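One contact in two related proteins. Structure 1 is FERM, ARHGEF and pleckstrin domain-containing protein 2 from Mus musculus, which acts as a guanine nucleotide exchange factor that activates RAC1, and takes part in class 3 semaphorin responses and actin remodelling: PDB 6D2K (chain A, 1.55 Å), residues Leu83-Phe88 and Ala105-Arg110. Structure 2 is FERM, RhoGEF and pleckstrin domain protein 2 from Danio rerio: PDB 6D21 (chain B, 2.00 Å), residues Leu79-Phe84 and Ser101-Arg106. Both blocks share one frame: the second was fitted to the first on N, CA, C and O of the twelve residues, RMSD 0.25 Å. Numbering follows each deposited sequence.

Structure 1 (6D2K); sequences LAVKFF and ALQLKR.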
loop_
_atom_site.group_PDB
_atom_site.type_symbol
_atom_site.label_atom_id
_atom_site.label_comp_id
_atom_site.label_asym_id
_atom_site.label_seq_id
_atom_site.Cartn_x
_atom_site.Cartn_y
_atom_site.Cartn_z
ATOM N N LEU A 83 -1.547 -9.831 -1.939
ATOM C CA LEU A 83 -2.067 -9.234 -0.718
ATOM C C LEU A 83 -1.358 -7.923 -0.452
ATOM O O LEU A 83 -0.132 -7.842 -0.609
ATOM C CB LEU A 83 -1.788 -10.180 0.455
ATOM C CG LEU A 83 -2.207 -9.662 1.823
ATOM C CD1 LEU A 83 -3.695 -9.470 1.886
ATOM C CD2 LEU A 83 -1.732 -10.673 2.871
ATOM N N ALA A 84 -2.116 -6.909 -0.035
ATOM C CA ALA A 84 -1.526 -5.623 0.305
ATOM C C ALA A 84 -2.403 -4.885 1.288
ATOM O O ALA A 84 -3.623 -5.067 1.299
ATOM C CB ALA A 84 -1.344 -4.766 -0.957
ATOM N N VAL A 85 -1.782 -4.035 2.102
ATOM C CA VAL A 85 -2.545 -3.069 2.895
ATOM C C VAL A 85 -3.178 -2.022 1.968
ATOM O O VAL A 85 -2.492 -1.413 1.147
ATOM C CB VAL A 85 -1.640 -2.335 3.882
ATOM C CG1 VAL A 85 -2.412 -1.171 4.528
ATOM C CG2 VAL A 85 -1.073 -3.302 4.937
ATOM N N LYS A 86 -4.488 -1.829 2.093
ATOM C CA LYS A 86 -5.179 -0.795 1.339
ATOM C C LYS A 86 -5.254 0.507 2.131
ATOM O O LYS A 86 -5.006 1.582 1.585
ATOM C CB LYS A 86 -6.582 -1.271 0.967
ATOM C CG LYS A 86 -7.345 -0.276 0.090
ATOM C CD LYS A 86 -8.795 -0.706 -0.109
ATOM C CE LYS A 86 -9.170 -0.723 -1.578
ATOM N NZ LYS A 86 -10.574 -1.200 -1.777
ATOM N N PHE A 87 -5.597 0.402 3.412
ATOM C CA PHE A 87 -5.794 1.583 4.244
ATOM C C PHE A 87 -4.714 1.663 5.325
ATOM O O PHE A 87 -4.618 0.791 6.180
ATOM C CB PHE A 87 -7.177 1.551 4.913
ATOM C CG PHE A 87 -8.322 1.495 3.941
ATOM C CD1 PHE A 87 -8.643 2.601 3.164
ATOM C CD2 PHE A 87 -9.062 0.336 3.790
ATOM C CE1 PHE A 87 -9.697 2.545 2.255
ATOM C CE2 PHE A 87 -10.119 0.284 2.885
ATOM C CZ PHE A 87 -10.431 1.389 2.123
ATOM N N PHE A 88 -3.907 2.721 5.281
ATOM C CA PHE A 88 -2.852 2.938 6.268
ATOM C C PHE A 88 -3.329 3.901 7.368
ATOM O O PHE A 88 -3.502 5.106 7.122
ATOM C CB PHE A 88 -1.613 3.513 5.575
ATOM C CG PHE A 88 -0.875 2.519 4.697
ATOM C CD1 PHE A 88 0.234 1.856 5.191
ATOM C CD2 PHE A 88 -1.266 2.274 3.392
ATOM C CE1 PHE A 88 0.934 0.945 4.406
ATOM C CE2 PHE A 88 -0.569 1.357 2.594
ATOM C CZ PHE A 88 0.528 0.699 3.107
ATOM N N ALA A 105 4.130 -4.728 9.148
ATOM C CA ALA A 105 5.586 -4.658 9.058
ATOM C C ALA A 105 6.083 -5.252 7.738
ATOM O O ALA A 105 7.021 -4.708 7.127
ATOM C CB ALA A 105 6.245 -5.366 10.253
ATOM N N LEU A 106 5.457 -6.344 7.297
ATOM C CA LEU A 106 5.820 -6.969 6.018
ATOM C C LEU A 106 5.474 -6.047 4.850
ATOM O O LEU A 106 6.199 -5.987 3.856
ATOM C CB LEU A 106 5.101 -8.316 5.828
ATOM C CG LEU A 106 5.573 -9.469 6.735
ATOM C CD1 LEU A 106 4.841 -10.765 6.374
ATOM C CD2 LEU A 106 7.077 -9.644 6.597
ATOM N N GLN A 107 4.369 -5.316 4.969
ATOM C CA GLN A 107 3.979 -4.390 3.908
ATOM C C GLN A 107 5.000 -3.264 3.807
ATOM O O GLN A 107 5.412 -2.867 2.712
ATOM C CB GLN A 107 2.588 -3.818 4.196
ATOM C CG GLN A 107 2.167 -2.663 3.272
ATOM C CD GLN A 107 1.892 -3.111 1.862
ATOM O OE1 GLN A 107 2.490 -2.617 0.905
ATOM N NE2 GLN A 107 0.984 -4.034 1.718
ATOM N N LEU A 108 5.409 -2.740 4.956
ATOM C CA LEU A 108 6.386 -1.661 4.974
ATOM C C LEU A 108 7.735 -2.137 4.457
ATOM O O LEU A 108 8.431 -1.386 3.763
ATOM C CB LEU A 108 6.495 -1.066 6.383
ATOM C CG LEU A 108 5.202 -0.342 6.771
ATOM C CD1 LEU A 108 5.207 -0.148 8.282
ATOM C CD2 LEU A 108 5.022 0.992 6.021
ATOM N N LYS A 109 8.095 -3.384 4.778
ATOM C CA LYS A 109 9.278 -4.013 4.220
ATOM C C LYS A 109 9.193 -4.007 2.694
ATOM O O LYS A 109 10.158 -3.645 2.032
ATOM C CB LYS A 109 9.449 -5.436 4.771
ATOM C CG LYS A 109 10.562 -6.235 4.095
ATOM C CD LYS A 109 10.662 -7.635 4.676
ATOM C CE LYS A 109 11.591 -8.488 3.826
ATOM N NZ LYS A 109 11.636 -9.907 4.255
ATOM N N ARG A 110 8.042 -4.400 2.156
ATOM C CA ARG A 110 7.867 -4.406 0.702
ATOM C C ARG A 110 7.968 -2.995 0.122
ATOM O O ARG A 110 8.607 -2.795 -0.922
ATOM C CB ARG A 110 6.533 -5.045 0.301
ATOM C CG ARG A 110 6.199 -4.850 -1.179
ATOM C CD ARG A 110 4.698 -4.986 -1.466
ATOM N NE ARG A 110 4.280 -6.363 -1.358
ATOM C CZ ARG A 110 3.024 -6.777 -1.247
ATOM N NH1 ARG A 110 2.025 -5.910 -1.210
ATOM N NH2 ARG A 110 2.785 -8.075 -1.147
#
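Arg110 grips the backbone oxygen of Leu83 end-on, both terminal nitrogens hydrogen-bonded to one oxygen: NH1 and NH2 each lie 3.0 Å from Leu83 O, which sits close to the guanidinium plane. The bend of the arginine chain at chi3 (-72°) turns its end toward the strand. Beside this grip, Ala84 CB packs 3.6 Å from Arg110 NH1 at the guanidinium edge. Gln107, with CG anti to its backbone N, reaches from the helix to Val85, its CG 3.7 Å from Val85 CG2. The same CG meets Phe88 CZ at 3.7 Å, while Val85 CG1 covers one face of the Phe88 ring. Leu108, the next residue along the helix, has CD2 4.4 Å from Phe88 CE1 and also packs on Leu184 and Ala187 of helix 176-187. Tyr193 meets Phe88 edge-to-face. The contact thus sets the end of strand 79-85, in the ubiquitin-like N-terminal lobe of the FERM domain, almost perpendicular to helix 98-113 of the central lobe, joining two of the three FERM lobes.

Structure 2 (6D21); sequences LSVKFF and SLQIKR.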
loop_
_atom_site.group_PDB
_atom_site.type_symbol
_atom_site.label_atom_id
_atom_site.label_comp_id
_atom_site.label_asym_id
_atom_site.label_seq_id
_atom_site.Cartn_x
_atom_site.Cartn_y
_atom_site.Cartn_z
ATOM N N LEU B 79 -1.629 -9.980 -1.620
ATOM C CA LEU B 79 -2.203 -9.270 -0.476
ATOM C C LEU B 79 -1.473 -7.935 -0.281
ATOM O O LEU B 79 -0.244 -7.894 -0.352
ATOM C CB LEU B 79 -2.086 -10.133 0.780
ATOM C CG LEU B 79 -2.715 -9.556 2.052
ATOM C CD1 LEU B 79 -4.243 -9.443 1.885
ATOM C CD2 LEU B 79 -2.340 -10.461 3.183
ATOM N N SER B 80 -2.220 -6.850 -0.048
ATOM C CA SER B 80 -1.624 -5.535 0.167
ATOM C C SER B 80 -2.445 -4.740 1.182
ATOM O O SER B 80 -3.674 -4.907 1.251
ATOM C CB SER B 80 -1.536 -4.737 -1.146
ATOM O OG SER B 80 -0.671 -5.365 -2.076
ATOM N N VAL B 81 -1.786 -3.852 1.930
ATOM C CA VAL B 81 -2.528 -2.882 2.749
ATOM C C VAL B 81 -3.218 -1.883 1.816
ATOM O O VAL B 81 -2.582 -1.325 0.929
ATOM C CB VAL B 81 -1.622 -2.116 3.724
ATOM C CG1 VAL B 81 -2.412 -0.995 4.422
ATOM C CG2 VAL B 81 -0.984 -3.087 4.745
ATOM N N LYS B 82 -4.520 -1.713 1.976
ATOM C CA LYS B 82 -5.278 -0.723 1.202
ATOM C C LYS B 82 -5.419 0.587 1.989
ATOM O O LYS B 82 -5.336 1.679 1.430
ATOM C CB LYS B 82 -6.672 -1.270 0.862
ATOM C CG LYS B 82 -7.230 -0.848 -0.491
ATOM C CD LYS B 82 -7.829 0.539 -0.481
ATOM C CE LYS B 82 -8.493 0.850 -1.824
ATOM N NZ LYS B 82 -7.503 0.931 -2.937
ATOM N N PHE B 83 -5.656 0.462 3.296
ATOM C CA PHE B 83 -5.890 1.619 4.167
ATOM C C PHE B 83 -4.878 1.654 5.308
ATOM O O PHE B 83 -4.872 0.759 6.143
ATOM C CB PHE B 83 -7.312 1.574 4.761
ATOM C CG PHE B 83 -8.409 1.543 3.722
ATOM C CD1 PHE B 83 -8.650 2.643 2.916
ATOM C CD2 PHE B 83 -9.207 0.422 3.569
ATOM C CE1 PHE B 83 -9.672 2.627 1.970
ATOM C CE2 PHE B 83 -10.219 0.393 2.619
ATOM C CZ PHE B 83 -10.447 1.498 1.814
ATOM N N PHE B 84 -4.027 2.674 5.354
ATOM C CA PHE B 84 -3.049 2.779 6.427
ATOM C C PHE B 84 -3.630 3.618 7.571
ATOM O O PHE B 84 -3.994 4.780 7.372
ATOM C CB PHE B 84 -1.732 3.409 5.919
ATOM C CG PHE B 84 -0.943 2.529 4.970
ATOM C CD1 PHE B 84 -1.293 2.431 3.637
ATOM C CD2 PHE B 84 0.180 1.844 5.417
ATOM C CE1 PHE B 84 -0.560 1.637 2.751
ATOM C CE2 PHE B 84 0.930 1.059 4.552
ATOM C CZ PHE B 84 0.560 0.948 3.214
ATOM N N SER B 101 4.237 -4.730 9.206
ATOM C CA SER B 101 5.695 -4.644 9.094
ATOM C C SER B 101 6.203 -5.253 7.755
ATOM O O SER B 101 7.164 -4.766 7.171
ATOM C CB SER B 101 6.388 -5.315 10.293
ATOM O OG SER B 101 6.312 -6.718 10.252
ATOM N N LEU B 102 5.532 -6.289 7.266
ATOM C CA LEU B 102 5.864 -6.865 5.955
ATOM C C LEU B 102 5.477 -5.937 4.820
ATOM O O LEU B 102 6.106 -5.952 3.771
ATOM C CB LEU B 102 5.167 -8.211 5.747
ATOM C CG LEU B 102 5.619 -9.359 6.649
ATOM C CD1 LEU B 102 4.737 -10.585 6.414
ATOM C CD2 LEU B 102 7.088 -9.676 6.403
ATOM N N GLN B 103 4.433 -5.146 5.009
ATOM C CA GLN B 103 4.082 -4.151 3.987
ATOM C C GLN B 103 5.174 -3.076 3.895
ATOM O O GLN B 103 5.556 -2.621 2.812
ATOM C CB GLN B 103 2.734 -3.505 4.315
ATOM C CG GLN B 103 2.303 -2.404 3.321
ATOM C CD GLN B 103 1.937 -2.990 1.975
ATOM O OE1 GLN B 103 1.044 -3.834 1.873
ATOM N NE2 GLN B 103 2.645 -2.576 0.946
ATOM N N ILE B 104 5.654 -2.634 5.051
ATOM C CA ILE B 104 6.779 -1.691 5.084
ATOM C C ILE B 104 8.016 -2.304 4.435
ATOM O O ILE B 104 8.736 -1.652 3.680
ATOM C CB ILE B 104 7.091 -1.278 6.552
ATOM C CG1 ILE B 104 5.907 -0.496 7.125
ATOM C CG2 ILE B 104 8.357 -0.444 6.614
ATOM C CD1 ILE B 104 5.882 -0.486 8.645
ATOM N N LYS B 105 8.279 -3.564 4.767
ATOM C CA LYS B 105 9.410 -4.275 4.191
ATOM C C LYS B 105 9.318 -4.223 2.663
ATOM O O LYS B 105 10.297 -3.913 1.977
ATOM C CB LYS B 105 9.441 -5.718 4.690
ATOM C CG LYS B 105 10.598 -6.547 4.148
ATOM C CD LYS B 105 10.719 -7.858 4.916
ATOM C CE LYS B 105 11.787 -8.757 4.293
ATOM N NZ LYS B 105 11.951 -9.950 5.161
ATOM N N ARG B 106 8.122 -4.484 2.140
ATOM C CA ARG B 106 7.885 -4.425 0.692
ATOM C C ARG B 106 8.109 -3.033 0.088
ATOM O O ARG B 106 8.736 -2.880 -0.975
ATOM C CB ARG B 106 6.452 -4.870 0.373
ATOM C CG ARG B 106 6.177 -4.958 -1.154
ATOM C CD ARG B 106 4.693 -5.134 -1.440
ATOM N NE ARG B 106 4.255 -6.506 -1.201
ATOM C CZ ARG B 106 2.977 -6.881 -1.191
ATOM N NH1 ARG B 106 2.018 -5.980 -1.387
ATOM N NH2 ARG B 106 2.656 -8.151 -0.996
#
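Arg106 grips the backbone oxygen of Leu79 end-on, both terminal nitrogens hydrogen-bonded to one oxygen, with NH2 at 3.0 Å and NH1 at 3.1 Å from Leu79 O. Its chain bends at chi3 (-77°), which turns the guanidinium toward the strand. NH1 also donates to Ser80 OG at 2.8 Å, close to the guanidinium plane, and Ser80 CB packs 3.8 Å from the same Arg106 NH1. The serine oxygen lies beside its own backbone N (chi1 -64°) and is hydrogen-bonded to Glu48 as well, so the hydroxyl stands between an arginine and a carboxylate. Gln103, its CG anti to the backbone N, reaches Val81, with CG 3.6 Å from Val81 CG2. That CG also meets Phe84 CZ at 3.8 Å, and Val81 CG1 covers one face of the Phe84 ring. Ile104 packs on Val179, Leu180 and Ala183 of helix 172-183. Phe189 meets Phe84 edge-to-face. Further back on the helix, Ser101 OG bonds to the backbone oxygen of Tyr98 within the helix.

Comparison
The gain lies at Ala84(A) against Ser80(B): Arg106(B) NH1 bonds Ser80(B) OG at 2.8 Å, whereas Ala84(A) has no polar atom to offer. The hold on the strand backbone is found in both, with Arg110(A) NH1 3.0 Å from Leu83(A) O and Arg106(B) NH1 3.1 Å from Leu79(B) O. The arginine side chain keeps its place, so the extra bond in structure 2 comes without a shift of the guanidinium, and it may tie strand and helix a little more firmly there. The CB atoms of Ala84(A) and Ser80(B) coincide within the error, and each touches the arginine NH1.

In the packing, Val85(A) and Phe88(A) and their counterparts keep their places. At Leu108(A) against Ile104(B) the chain is branched differently: CD1 of Leu108(A) and CD1 of Ile104(B) lie 0.8 Å apart after superposition, as do CG of Leu108(A) and CG1 of Ile104(B). CD2 of Leu108(A) has no counterpart in Ile104(B), and the beta-branch CG2 of Ile104(B) has none in Leu108(A), so one methyl is at the end of the leucine and another on CB of the isoleucine. Away from the interface, Ser101(B) has an OG that Ala105(A) lacks, on a CB that coincides.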